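Side-chain contacts in OsmC family protein (Rhodothermus marinus, PDB 5CML), which probably hydrolyses carboxyl esters through this esterase domain, which the full-length protein of a thermophile combines with an OsmC domain: residues Thr83-Leu88 with Leu173-Arg178; Gly107-Gly112 with Ala227-Ser232; Gly155-Asp160 with Phe166-Gln171. One frame throughout, in Å; residues are numbered along the deposited sequence.

Interaction 1 (Thr83-Leu88 with Leu173-Arg178); sequences TNFEDL and LEELER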
ATOM      1  N   THR A  83       9.821   5.802  -7.137  1.00 41.17           N
ATOM      2  CA  THR A  83       9.695   4.487  -6.537  1.00 42.59           C
ATOM      3  C   THR A  83       9.627   3.327  -7.526  1.00 40.07           C
ATOM      4  O   THR A  83       9.236   3.483  -8.695  1.00 37.98           O
ATOM      5  CB  THR A  83       8.454   4.417  -5.658  1.00 44.20           C
ATOM      6  OG1 THR A  83       8.597   3.339  -4.727  1.00 46.11           O
ATOM      7  CG2 THR A  83       7.204   4.204  -6.505  1.00 44.95           C
ATOM      8  N   ASN A  84      10.013   2.156  -7.024  1.00 38.92           N
ATOM      9  CA  ASN A  84       9.847   0.907  -7.747  1.00 36.21           C
ATOM     10  C   ASN A  84       9.638  -0.250  -6.770  1.00 32.46           C
ATOM     11  O   ASN A  84       9.548  -0.046  -5.557  1.00 32.20           O
ATOM     12  CB  ASN A  84      11.048   0.654  -8.654  1.00 37.57           C
ATOM     13  CG  ASN A  84      12.374   0.685  -7.913  1.00 38.10           C
ATOM     14  OD1 ASN A  84      12.423   0.639  -6.689  1.00 36.96           O
ATOM     15  ND2 ASN A  84      13.467   0.744  -8.674  1.00 41.34           N
ATOM     16  N   PHE A  85       9.553  -1.461  -7.300  1.00 30.59           N
ATOM     17  CA  PHE A  85       9.356  -2.645  -6.476  1.00 29.12           C
ATOM     18  C   PHE A  85      10.501  -2.900  -5.506  1.00 28.76           C
ATOM     19  O   PHE A  85      10.263  -3.325  -4.365  1.00 27.58           O
ATOM     20  CB  PHE A  85       9.158  -3.870  -7.364  1.00 30.02           C
ATOM     21  CG  PHE A  85       7.789  -3.956  -7.939  1.00 32.79           C
ATOM     22  CD1 PHE A  85       6.704  -4.155  -7.114  1.00 34.82           C
ATOM     23  CD2 PHE A  85       7.578  -3.802  -9.285  1.00 36.43           C
ATOM     24  CE1 PHE A  85       5.430  -4.227  -7.630  1.00 37.35           C
ATOM     25  CE2 PHE A  85       6.294  -3.884  -9.817  1.00 37.83           C
ATOM     26  CZ  PHE A  85       5.223  -4.089  -8.982  1.00 37.25           C
ATOM     27  N   GLU A  86      11.733  -2.636  -5.944  1.00 29.48           N
ATOM     28  CA  GLU A  86      12.891  -2.823  -5.075  1.00 29.30           C
ATOM     29  C   GLU A  86      12.829  -1.952  -3.820  1.00 28.52           C
ATOM     30  O   GLU A  86      13.249  -2.383  -2.761  1.00 28.72           O
ATOM     31  CB  GLU A  86      14.189  -2.535  -5.831  1.00 33.08           C
ATOM     32  CG  GLU A  86      15.430  -2.298  -4.926  1.00 35.80           C
ATOM     33  CD  GLU A  86      15.624  -3.309  -3.764  1.00 36.02           C
ATOM     34  OE1 GLU A  86      15.076  -4.439  -3.777  1.00 34.72           O
ATOM     35  OE2 GLU A  86      16.333  -2.944  -2.807  1.00 35.36           O
ATOM     36  N   ASP A  87      12.313  -0.735  -3.923  1.00 28.22           N
ATOM     37  CA  ASP A  87      12.178   0.092  -2.725  1.00 28.23           C
ATOM     38  C   ASP A  87      11.220  -0.533  -1.725  1.00 25.15           C
ATOM     39  O   ASP A  87      11.455  -0.464  -0.528  1.00 24.50           O
ATOM     40  CB  ASP A  87      11.722   1.503  -3.087  1.00 31.13           C
ATOM     41  CG  ASP A  87      12.767   2.256  -3.869  1.00 35.97           C
ATOM     42  OD1 ASP A  87      13.950   1.856  -3.821  1.00 36.97           O
ATOM     43  OD2 ASP A  87      12.409   3.241  -4.542  1.00 39.67           O
ATOM     44  N   LEU A  88      10.131  -1.132  -2.198  1.00 25.08           N
ATOM     45  CA  LEU A  88       9.211  -1.825  -1.294  1.00 26.34           C
ATOM     46  C   LEU A  88       9.891  -3.045  -0.673  1.00 24.73           C
ATOM     47  O   LEU A  88       9.774  -3.285   0.529  1.00 23.64           O
ATOM     48  CB  LEU A  88       7.949  -2.256  -2.035  1.00 31.99           C
ATOM     49  CG  LEU A  88       6.635  -1.780  -1.456  1.00 39.44           C
ATOM     50  CD1 LEU A  88       6.616  -0.252  -1.251  1.00 40.86           C
ATOM     51  CD2 LEU A  88       5.521  -2.242  -2.385  1.00 40.04           C
ATOM     52  N   LEU A 173       5.547   0.088 -14.053  1.00 30.86           N
ATOM     53  CA  LEU A 173       4.455  -0.435 -14.851  1.00 31.16           C
ATOM     54  C   LEU A 173       4.943  -1.573 -15.707  1.00 27.01           C
ATOM     55  O   LEU A 173       4.224  -2.551 -15.874  1.00 27.24           O
ATOM     56  CB  LEU A 173       3.817   0.629 -15.732  1.00 35.06           C
ATOM     57  CG  LEU A 173       2.609   0.141 -16.558  1.00 37.89           C
ATOM     58  CD1 LEU A 173       1.610  -0.725 -15.776  1.00 36.70           C
ATOM     59  CD2 LEU A 173       1.864   1.315 -17.126  1.00 40.35           C
ATOM     60  N   GLU A 174       6.158  -1.459 -16.250  1.00 27.26           N
ATOM     61  CA  GLU A 174       6.717  -2.556 -17.037  1.00 27.79           C
ATOM     62  C   GLU A 174       6.759  -3.866 -16.265  1.00 25.76           C
ATOM     63  O   GLU A 174       6.367  -4.918 -16.785  1.00 24.36           O
ATOM     64  CB  GLU A 174       8.123  -2.212 -17.525  1.00 30.59           C
ATOM     65  CG  GLU A 174       8.129  -1.110 -18.539  1.00 36.17           C
ATOM     66  CD  GLU A 174       9.508  -0.844 -19.118  1.00 40.91           C
ATOM     67  OE1 GLU A 174      10.438  -1.645 -18.876  1.00 43.27           O
ATOM     68  OE2 GLU A 174       9.658   0.177 -19.816  1.00 41.50           O
ATOM     69  N   GLU A 175       7.250  -3.801 -15.031  1.00 26.22           N
ATOM     70  CA  GLU A 175       7.356  -4.983 -14.208  1.00 26.59           C
ATOM     71  C   GLU A 175       5.996  -5.504 -13.779  1.00 25.15           C
ATOM     72  O   GLU A 175       5.789  -6.704 -13.713  1.00 25.70           O
ATOM     73  CB  GLU A 175       8.233  -4.673 -12.986  1.00 30.84           C
ATOM     74  CG  GLU A 175       8.561  -5.864 -12.107  1.00 39.76           C
ATOM     75  CD  GLU A 175       9.652  -5.558 -11.083  1.00 45.03           C
ATOM     76  OE1 GLU A 175      10.174  -4.409 -11.069  1.00 44.15           O
ATOM     77  OE2 GLU A 175       9.995  -6.475 -10.289  1.00 48.61           O
ATOM     78  N   LEU A 176       5.076  -4.601 -13.466  1.00 24.68           N
ATOM     79  CA  LEU A 176       3.725  -4.973 -13.078  1.00 26.57           C
ATOM     80  C   LEU A 176       3.016  -5.705 -14.211  1.00 25.27           C
ATOM     81  O   LEU A 176       2.378  -6.742 -14.017  1.00 25.10           O
ATOM     82  CB  LEU A 176       2.948  -3.718 -12.687  1.00 29.68           C
ATOM     83  CG  LEU A 176       1.555  -3.924 -12.128  1.00 31.63           C
ATOM     84  CD1 LEU A 176       1.666  -4.619 -10.782  1.00 32.10           C
ATOM     85  CD2 LEU A 176       0.828  -2.579 -11.986  1.00 34.72           C
ATOM     86  N   GLU A 177       3.176  -5.175 -15.418  1.00 24.04           N
ATOM     87  CA  GLU A 177       2.586  -5.765 -16.598  1.00 24.16           C
ATOM     88  C   GLU A 177       3.210  -7.144 -16.868  1.00 21.85           C
ATOM     89  O   GLU A 177       2.506  -8.103 -17.201  1.00 22.38           O
ATOM     90  CB  GLU A 177       2.763  -4.789 -17.753  1.00 25.76           C
ATOM     91  CG  GLU A 177       2.277  -5.248 -19.070  1.00 29.16           C
ATOM     92  CD  GLU A 177       2.275  -4.116 -20.097  1.00 34.30           C
ATOM     93  OE1 GLU A 177       1.863  -2.978 -19.747  1.00 35.53           O
ATOM     94  OE2 GLU A 177       2.704  -4.365 -21.250  1.00 35.96           O
ATOM     95  N   ARG A 178       4.520  -7.270 -16.655  1.00 22.05           N
ATOM     96  CA  ARG A 178       5.184  -8.557 -16.891  1.00 19.89           C
ATOM     97  C   ARG A 178       4.769  -9.620 -15.855  1.00 22.97           C
ATOM     98  O   ARG A 178       4.526 -10.757 -16.235  1.00 25.53           O
ATOM     99  CB  ARG A 178       6.715  -8.385 -16.903  1.00 21.37           C
ATOM    100  CG  ARG A 178       7.518  -9.687 -17.144  1.00 25.42           C
ATOM    101  CD  ARG A 178       7.078 -10.442 -18.431  1.00 24.75           C
ATOM    102  NE  ARG A 178       7.148  -9.612 -19.626  1.00 24.56           N
ATOM    103  CZ  ARG A 178       8.168  -9.564 -20.484  1.00 26.26           C
ATOM    104  NH1 ARG A 178       9.260 -10.305 -20.297  1.00 26.67           N
ATOM    105  NH2 ARG A 178       8.084  -8.766 -21.557  1.00 26.03           N
TER
HETATM  106  O   HOH W   1       9.893  -1.873 -10.230  1.00 42.79           O

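Interaction 2 (Gly107-Gly112 with Ala227-Ser232); sequences GHSLGG and ADHLLS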
ATOM      1  N   GLY A 107      -1.606  -1.664   1.078  1.00 19.22           N
ATOM      2  CA  GLY A 107      -1.281  -0.775  -0.017  1.00 19.76           C
ATOM      3  C   GLY A 107      -2.445   0.102  -0.426  1.00 20.24           C
ATOM      4  O   GLY A 107      -3.549  -0.386  -0.618  1.00 21.85           O
ATOM      5  N   HIS A 108      -2.188   1.391  -0.607  1.00 19.07           N
ATOM      6  CA  HIS A 108      -3.204   2.318  -1.095  1.00 19.76           C
ATOM      7  C   HIS A 108      -2.876   2.750  -2.520  1.00 18.31           C
ATOM      8  O   HIS A 108      -1.724   3.039  -2.830  1.00 20.03           O
ATOM      9  CB  HIS A 108      -3.292   3.528  -0.162  1.00 19.92           C
ATOM     10  CG  HIS A 108      -3.946   4.725  -0.777  1.00 21.31           C
ATOM     11  ND1 HIS A 108      -3.258   5.883  -1.077  1.00 21.90           N
ATOM     12  CD2 HIS A 108      -5.240   4.962  -1.102  1.00 21.65           C
ATOM     13  CE1 HIS A 108      -4.096   6.773  -1.580  1.00 22.81           C
ATOM     14  NE2 HIS A 108      -5.303   6.234  -1.618  1.00 21.69           N
ATOM     15  N   SER A 109      -3.892   2.745  -3.378  1.00 19.62           N
ATOM     16  CA  SER A 109      -3.800   3.227  -4.752  1.00 21.89           C
ATOM     17  C   SER A 109      -2.746   2.406  -5.513  1.00 20.54           C
ATOM     18  O   SER A 109      -2.763   1.166  -5.473  1.00 20.69           O
ATOM     19  CB  SER A 109      -3.495   4.735  -4.756  1.00 22.49           C
ATOM     20  OG  SER A 109      -3.530   5.282  -6.057  1.00 23.14           O
ATOM     21  N   LEU A 110      -1.825   3.077  -6.179  1.00 22.46           N
ATOM     22  CA  LEU A 110      -0.718   2.379  -6.846  1.00 23.55           C
ATOM     23  C   LEU A 110       0.068   1.497  -5.886  1.00 24.15           C
ATOM     24  O   LEU A 110       0.605   0.463  -6.289  1.00 24.41           O
ATOM     25  CB  LEU A 110       0.232   3.374  -7.512  1.00 26.78           C
ATOM     26  CG  LEU A 110      -0.262   3.997  -8.803  1.00 29.13           C
ATOM     27  CD1 LEU A 110       0.877   4.800  -9.390  1.00 30.69           C
ATOM     28  CD2 LEU A 110      -0.736   2.949  -9.826  1.00 31.18           C
ATOM     29  N   GLY A 111       0.155   1.913  -4.619  1.00 23.12           N
ATOM     30  CA  GLY A 111       0.794   1.100  -3.602  1.00 23.30           C
ATOM     31  C   GLY A 111       0.075  -0.210  -3.376  1.00 22.36           C
ATOM     32  O   GLY A 111       0.684  -1.196  -2.969  1.00 24.39           O
ATOM     33  N   GLY A 112      -1.239  -0.220  -3.607  1.00 22.22           N
ATOM     34  CA  GLY A 112      -2.014  -1.443  -3.493  1.00 23.83           C
ATOM     35  C   GLY A 112      -1.632  -2.437  -4.584  1.00 23.96           C
ATOM     36  O   GLY A 112      -1.458  -3.639  -4.346  1.00 24.30           O
ATOM     37  N   ALA A 227     -16.651   7.830   0.011  1.00 24.55           N
ATOM     38  CA  ALA A 227     -15.277   8.289   0.146  1.00 24.25           C
ATOM     39  C   ALA A 227     -14.650   8.599  -1.213  1.00 23.68           C
ATOM     40  O   ALA A 227     -15.052   8.049  -2.256  1.00 24.90           O
ATOM     41  CB  ALA A 227     -14.453   7.249   0.868  1.00 25.71           C
ATOM     42  N   ASP A 228     -13.668   9.496  -1.203  1.00 21.93           N
ATOM     43  CA  ASP A 228     -12.886   9.717  -2.401  1.00 22.33           C
ATOM     44  C   ASP A 228     -11.599   8.896  -2.350  1.00 22.77           C
ATOM     45  O   ASP A 228     -11.311   8.214  -1.370  1.00 23.61           O
ATOM     46  CB  ASP A 228     -12.608  11.206  -2.614  1.00 25.60           C
ATOM     47  CG  ASP A 228     -11.866  11.863  -1.470  1.00 32.00           C
ATOM     48  OD1 ASP A 228     -11.405  11.177  -0.556  1.00 33.23           O
ATOM     49  OD2 ASP A 228     -11.762  13.109  -1.494  1.00 36.80           O
ATOM     50  N   HIS A 229     -10.895   8.889  -3.465  1.00 23.13           N
ATOM     51  CA  HIS A 229      -9.716   8.046  -3.638  1.00 21.30           C
ATOM     52  C   HIS A 229      -8.655   8.270  -2.560  1.00 21.03           C
ATOM     53  O   HIS A 229      -7.995   7.326  -2.112  1.00 21.68           O
ATOM     54  CB  HIS A 229      -9.137   8.306  -5.027  1.00 22.31           C
ATOM     55  CG  HIS A 229      -8.017   7.387  -5.399  1.00 21.30           C
ATOM     56  ND1 HIS A 229      -8.195   6.035  -5.573  1.00 20.56           N
ATOM     57  CD2 HIS A 229      -6.698   7.627  -5.604  1.00 22.40           C
ATOM     58  CE1 HIS A 229      -7.032   5.478  -5.872  1.00 21.64           C
ATOM     59  NE2 HIS A 229      -6.108   6.423  -5.910  1.00 22.33           N
ATOM     60  N   LEU A 230      -8.497   9.517  -2.144  1.00 22.74           N
ATOM     61  CA  LEU A 230      -7.467   9.882  -1.169  1.00 22.52           C
ATOM     62  C   LEU A 230      -7.978   9.983   0.288  1.00 24.33           C
ATOM     63  O   LEU A 230      -7.247  10.418   1.174  1.00 25.95           O
ATOM     64  CB  LEU A 230      -6.836  11.200  -1.603  1.00 23.58           C
ATOM     65  CG  LEU A 230      -6.143  11.156  -2.964  1.00 26.84           C
ATOM     66  CD1 LEU A 230      -5.590  12.523  -3.326  1.00 28.38           C
ATOM     67  CD2 LEU A 230      -5.049  10.098  -2.999  1.00 27.97           C
ATOM     68  N   LEU A 231      -9.213   9.546   0.524  1.00 23.74           N
ATOM     69  CA  LEU A 231      -9.818   9.530   1.865  1.00 24.93           C
ATOM     70  C   LEU A 231      -9.694  10.873   2.581  1.00 27.48           C
ATOM     71  O   LEU A 231      -9.179  10.964   3.699  1.00 28.79           O
ATOM     72  CB  LEU A 231      -9.204   8.422   2.713  1.00 25.58           C
ATOM     73  CG  LEU A 231      -9.346   7.004   2.142  1.00 24.43           C
ATOM     74  CD1 LEU A 231      -8.704   5.998   3.095  1.00 25.70           C
ATOM     75  CD2 LEU A 231     -10.788   6.632   1.902  1.00 23.36           C
ATOM     76  N   SER A 232     -10.225  11.907   1.942  1.00 28.16           N
ATOM     77  CA  SER A 232     -10.154  13.253   2.488  1.00 32.55           C
ATOM     78  C   SER A 232     -11.076  13.458   3.698  1.00 31.74           C
ATOM     79  O   SER A 232     -10.920  14.437   4.428  1.00 33.13           O
ATOM     80  CB  SER A 232     -10.486  14.280   1.401  1.00 36.87           C
ATOM     81  OG  SER A 232     -11.841  14.212   1.035  1.00 40.12           O
TER

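Interaction 3 (Gly155-Asp160 with Phe166-Gln171); sequences GEAVVD and FRIKKQ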
ATOM      1  N   GLY A 155      13.715   7.283 -17.765  1.00 57.29           N
ATOM      2  CA  GLY A 155      12.871   6.146 -17.457  1.00 54.16           C
ATOM      3  C   GLY A 155      11.891   6.360 -16.321  1.00 50.79           C
ATOM      4  O   GLY A 155      11.655   5.439 -15.533  1.00 49.92           O
ATOM      5  N   GLU A 156      11.322   7.562 -16.229  1.00 48.39           N
ATOM      6  CA  GLU A 156      10.316   7.847 -15.199  1.00 46.57           C
ATOM      7  C   GLU A 156       8.978   8.252 -15.823  1.00 43.64           C
ATOM      8  O   GLU A 156       8.881   8.478 -17.025  1.00 43.04           O
ATOM      9  CB  GLU A 156      10.836   8.925 -14.236  1.00 47.87           C
ATOM     10  CG  GLU A 156      12.160   8.496 -13.581  1.00 49.66           C
ATOM     11  CD  GLU A 156      12.587   9.351 -12.391  1.00 53.10           C
ATOM     12  OE1 GLU A 156      11.922  10.355 -12.094  1.00 53.32           O
ATOM     13  OE2 GLU A 156      13.607   9.009 -11.749  1.00 56.01           O
ATOM     14  N   ALA A 157       7.940   8.293 -14.997  1.00 40.40           N
ATOM     15  CA  ALA A 157       6.596   8.645 -15.462  1.00 41.30           C
ATOM     16  C   ALA A 157       5.950   9.590 -14.461  1.00 39.20           C
ATOM     17  O   ALA A 157       6.318   9.563 -13.279  1.00 40.36           O
ATOM     18  CB  ALA A 157       5.754   7.385 -15.650  1.00 42.51           C
ATOM     19  N   VAL A 158       5.006  10.420 -14.922  1.00 34.86           N
ATOM     20  CA  VAL A 158       4.263  11.328 -14.035  1.00 34.59           C
ATOM     21  C   VAL A 158       2.852  10.784 -13.747  1.00 33.15           C
ATOM     22  O   VAL A 158       2.101  10.458 -14.661  1.00 33.62           O
ATOM     23  CB  VAL A 158       4.157  12.741 -14.633  1.00 35.90           C
ATOM     24  CG1 VAL A 158       3.314  13.676 -13.741  1.00 36.17           C
ATOM     25  CG2 VAL A 158       5.539  13.342 -14.842  1.00 35.41           C
ATOM     26  N   VAL A 159       2.514  10.713 -12.460  1.00 30.73           N
ATOM     27  CA  VAL A 159       1.273  10.123 -11.982  1.00 28.67           C
ATOM     28  C   VAL A 159       0.334  11.220 -11.498  1.00 28.08           C
ATOM     29  O   VAL A 159       0.757  12.154 -10.817  1.00 28.21           O
ATOM     30  CB  VAL A 159       1.518   9.141 -10.809  1.00 29.91           C
ATOM     31  CG1 VAL A 159       0.221   8.450 -10.388  1.00 29.45           C
ATOM     32  CG2 VAL A 159       2.574   8.110 -11.169  1.00 30.12           C
ATOM     33  N   ASP A 160      -0.947  11.075 -11.822  1.00 28.36           N
ATOM     34  CA  ASP A 160      -1.987  11.997 -11.384  1.00 28.00           C
ATOM     35  C   ASP A 160      -3.096  11.202 -10.692  1.00 27.58           C
ATOM     36  O   ASP A 160      -3.773  10.389 -11.327  1.00 28.90           O
ATOM     37  CB  ASP A 160      -2.513  12.774 -12.593  1.00 30.24           C
ATOM     38  CG  ASP A 160      -3.644  13.739 -12.254  1.00 32.47           C
ATOM     39  OD1 ASP A 160      -3.936  14.002 -11.063  1.00 33.28           O
ATOM     40  OD2 ASP A 160      -4.233  14.259 -13.220  1.00 35.35           O
ATOM     41  N   PHE A 166       3.074  13.249  -9.100  1.00 28.37           N
ATOM     42  CA  PHE A 166       4.391  12.765  -8.694  1.00 30.67           C
ATOM     43  C   PHE A 166       5.034  11.903  -9.766  1.00 34.14           C
ATOM     44  O   PHE A 166       4.397  11.542 -10.749  1.00 32.77           O
ATOM     45  CB  PHE A 166       4.299  11.989  -7.363  1.00 30.79           C
ATOM     46  CG  PHE A 166       3.409  10.764  -7.398  1.00 30.80           C
ATOM     47  CD1 PHE A 166       2.056  10.873  -7.131  1.00 29.22           C
ATOM     48  CD2 PHE A 166       3.941   9.501  -7.636  1.00 31.34           C
ATOM     49  CE1 PHE A 166       1.238   9.755  -7.126  1.00 27.18           C
ATOM     50  CE2 PHE A 166       3.124   8.368  -7.623  1.00 30.54           C
ATOM     51  CZ  PHE A 166       1.775   8.500  -7.380  1.00 29.41           C
ATOM     52  N   ARG A 167       6.312  11.595  -9.567  1.00 38.41           N
ATOM     53  CA  ARG A 167       7.066  10.769 -10.509  1.00 42.46           C
ATOM     54  C   ARG A 167       7.251   9.361  -9.988  1.00 45.17           C
ATOM     55  O   ARG A 167       7.374   9.164  -8.779  1.00 47.39           O
ATOM     56  CB  ARG A 167       8.453  11.358 -10.770  1.00 45.58           C
ATOM     57  CG  ARG A 167       8.471  12.803 -11.195  1.00 47.40           C
ATOM     58  CD  ARG A 167       9.846  13.406 -10.928  1.00 49.52           C
ATOM     59  NE  ARG A 167      10.798  13.000 -11.955  1.00 54.12           N
ATOM     60  CZ  ARG A 167      10.812  13.497 -13.187  1.00 56.70           C
ATOM     61  NH1 ARG A 167       9.915  14.411 -13.540  1.00 57.87           N
ATOM     62  NH2 ARG A 167      11.712  13.075 -14.069  1.00 57.43           N
ATOM     63  N   ILE A 168       7.290   8.389 -10.894  1.00 47.22           N
ATOM     64  CA  ILE A 168       7.717   7.030 -10.560  1.00 46.85           C
ATOM     65  C   ILE A 168       8.537   6.443 -11.715  1.00 47.09           C
ATOM     66  O   ILE A 168       8.496   6.955 -12.834  1.00 45.79           O
ATOM     67  CB  ILE A 168       6.523   6.097 -10.256  1.00 48.15           C
ATOM     68  CG1 ILE A 168       5.606   5.978 -11.474  1.00 47.79           C
ATOM     69  CG2 ILE A 168       5.779   6.601  -9.037  1.00 49.94           C
ATOM     70  CD1 ILE A 168       4.622   4.813 -11.360  1.00 49.81           C
ATOM     71  N   LYS A 169       9.278   5.371 -11.446  1.00 46.66           N
ATOM     72  CA  LYS A 169      10.008   4.679 -12.514  1.00 46.82           C
ATOM     73  C   LYS A 169       9.072   4.004 -13.542  1.00 44.58           C
ATOM     74  O   LYS A 169       8.073   3.374 -13.174  1.00 43.26           O
ATOM     75  CB  LYS A 169      10.945   3.631 -11.907  1.00 49.59           C
ATOM     76  CG  LYS A 169      11.963   4.197 -10.917  1.00 53.58           C
ATOM     77  CD  LYS A 169      12.811   5.279 -11.569  1.00 57.20           C
ATOM     78  CE  LYS A 169      14.131   5.487 -10.847  1.00 59.32           C
ATOM     79  NZ  LYS A 169      15.015   6.450 -11.581  1.00 60.80           N
ATOM     80  N   LYS A 170       9.385   4.149 -14.830  1.00 45.70           N
ATOM     81  CA  LYS A 170       8.671   3.398 -15.874  1.00 46.65           C
ATOM     82  C   LYS A 170       8.797   1.897 -15.626  1.00 42.24           C
ATOM     83  O   LYS A 170       7.911   1.121 -16.008  1.00 42.14           O
ATOM     84  CB  LYS A 170       9.198   3.734 -17.269  1.00 51.74           C
ATOM     85  CG  LYS A 170       8.898   5.153 -17.738  1.00 56.70           C
ATOM     86  CD  LYS A 170       9.532   5.421 -19.107  1.00 59.74           C
ATOM     87  CE  LYS A 170       9.681   6.911 -19.390  1.00 61.84           C
ATOM     88  NZ  LYS A 170      10.321   7.181 -20.717  1.00 63.81           N
ATOM     89  N   GLN A 171       9.888   1.504 -14.974  1.00 38.75           N
ATOM     90  CA  GLN A 171      10.120   0.115 -14.590  1.00 39.85           C
ATOM     91  C   GLN A 171       8.943  -0.435 -13.780  1.00 36.71           C
ATOM     92  O   GLN A 171       8.626  -1.620 -13.878  1.00 36.33           O
ATOM     93  CB  GLN A 171      11.436  -0.004 -13.789  1.00 44.27           C
ATOM     94  CG  GLN A 171      11.766  -1.417 -13.285  1.00 49.31           C
ATOM     95  CD  GLN A 171      12.942  -1.448 -12.313  1.00 53.64           C
ATOM     96  OE1 GLN A 171      13.181  -0.491 -11.571  1.00 56.13           O
ATOM     97  NE2 GLN A 171      13.680  -2.553 -12.317  1.00 53.91           N
TER
HETATM   98  O   HOH W   2      12.618   2.858 -14.881  1.00 40.89           O

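Interaction 1 (Thr83-Leu88 with Leu173-Arg178)
The ring of F85 turns an edge to E175 and L176. E175 runs along the CD2-CE2 side of that edge: its OE1 lies close to the ring plane, 3.2 Å from F85 CD2, while its methylene CG is 3.6 Å from the same carbon. The carboxylate is turned 63° from the ring, so the two flat groups do not stack. Further round the edge, the backbone N of L176 also sits near the ring plane, and L176 CD1 meets F85 CZ at 4.0 Å, the two side chains crossing at about a right angle. F172, on the same helix 170-179, brings a second ring against F85, and A117 and V118 of helix 110-118 touch it as well.

E175 reaches this position on an extended chain, with CG anti to its backbone N (chi1 -174°). No direct hydrogen bond joins the segments. Instead a water accepts from F85 N at 3.0 Å and donates to E175 OE1 at 2.7 Å, tying the first turn of helix 85-98 to the carboxylate. One residue earlier, N84 caps that helix, its OD1 taking the N-H of D87 at 3.1 Å.

The other oxygen, E175 OE2, is in a salt bridge with R89. The carboxylate is therefore gripped at both oxygens, and its negative charge is probably eased a little by the positive rim of the F85 ring and by the helix N-terminus that the water links to it.

Interaction 2 (Gly107-Gly112 with Ala227-Ser232)
H108 and S109 meet H229 and L230 here, and D228 and S232 close the loop from either end of the latter pair. D228 folds its carboxylate back on S232: OD1 takes the backbone N on its syn lone pair, OD2 the hydroxyl, around a type I turn from D228 to L231.

H229 makes two bonds across the contact. A chi1 of -173° sets its CG anti to N and carries the ring toward S109, bringing NE2 within 2.8 Å of S109 OG; the hydroxyl lies in the imidazole plane, at the edge. On the far side of that ring, ND1 bonds D200 OD2, the geometry of a Ser-His-Asp triad and probably the catalytic one. H229 O then accepts from H108 NE2 at 2.9 Å with an N-H...O angle of 161°; the acceptor lies in the plane of the H108 ring. The two rings are oblique to each other, and S109 CB sits over the centre of one face of the H108 ring.

Next, L230 crosses at about a right angle and puts CD2 at the ring edge, 3.7 Å from H108 CE1. L231 packs on A46 and I50 of helix 45-56.

S109, with its positive phi of 60°, stands at the sharp turn between strand 104-108 and helix 110-118, consistent with the nucleophile elbow of alpha/beta hydrolases, GxSxG in sequence. The histidine loop facing it follows strand 219-223 and leads into helix 234-252.

Interaction 3 (Gly155-Asp160 with Phe166-Gln171)
E156 shares its carboxylate between two basic side chains of the partner strand. R167 NE donates to OE1 at 2.9 Å, arriving nearly in line with the C-O bond, and R167 NH2 adds a weak bond to the same oxygen; the two flat groups stand 55° apart. K169 NZ reaches OE2 at 2.9 Å on its anti lone pair, with the lysine chain bent at chi2 (-57°) to bring it there. With an alanine here, R167 and K169 would probably lose their shared counter-charge, and the arginine head would be freer to turn.

The backbones satisfy one another in two hydrogen-bonded pairs. A157 N gives to I168 O at 2.6 Å and A157 O receives I168 N; V159 N gives to F166 O at 2.7 Å and V159 O receives F166 N. G155 O is gripped twice, by K170 N at 2.7 Å, which comes from above the carbonyl plane, and by a water that in turn accepts from Q171 N.

On the A157 and I168 side, F166 lays its ring under V159, whose CB makes a CH-pi contact 3.6 Å from the ring centroid, while V159 CG2 packs on I168 CG1 at 3.7 Å.

This is an antiparallel beta hairpin, its first strand also paired with strand 144-146. The small sheet is inserted in the sequence between strands 127-131 and 192-196, consistent with the cap or lid that alpha/beta hydrolases commonly carry there.

Interaction 2 holds the probable catalytic serine and histidine; its centre lies about 18 Å from that of interaction 1 and about 17 Å from that of interaction 3. Interaction 1 does not touch it, the nearest atoms being about 5 Å apart. Interaction 3 does, through an apolar link: L110 CD1 just behind the elbow meets V159 CG1 at 3.8 Å, and the F166 side chain comes near the triad without touching it. Interactions 1 and 3 have centres about 11 Å apart; helix 170-179 follows directly in the chain after strand 166-169, so both use it. In the residues leading into helix 85-98, N84 ND2 probably bonds Q171 OE1 at 3.2 Å, and T83 CG2 packs on I168 CG2.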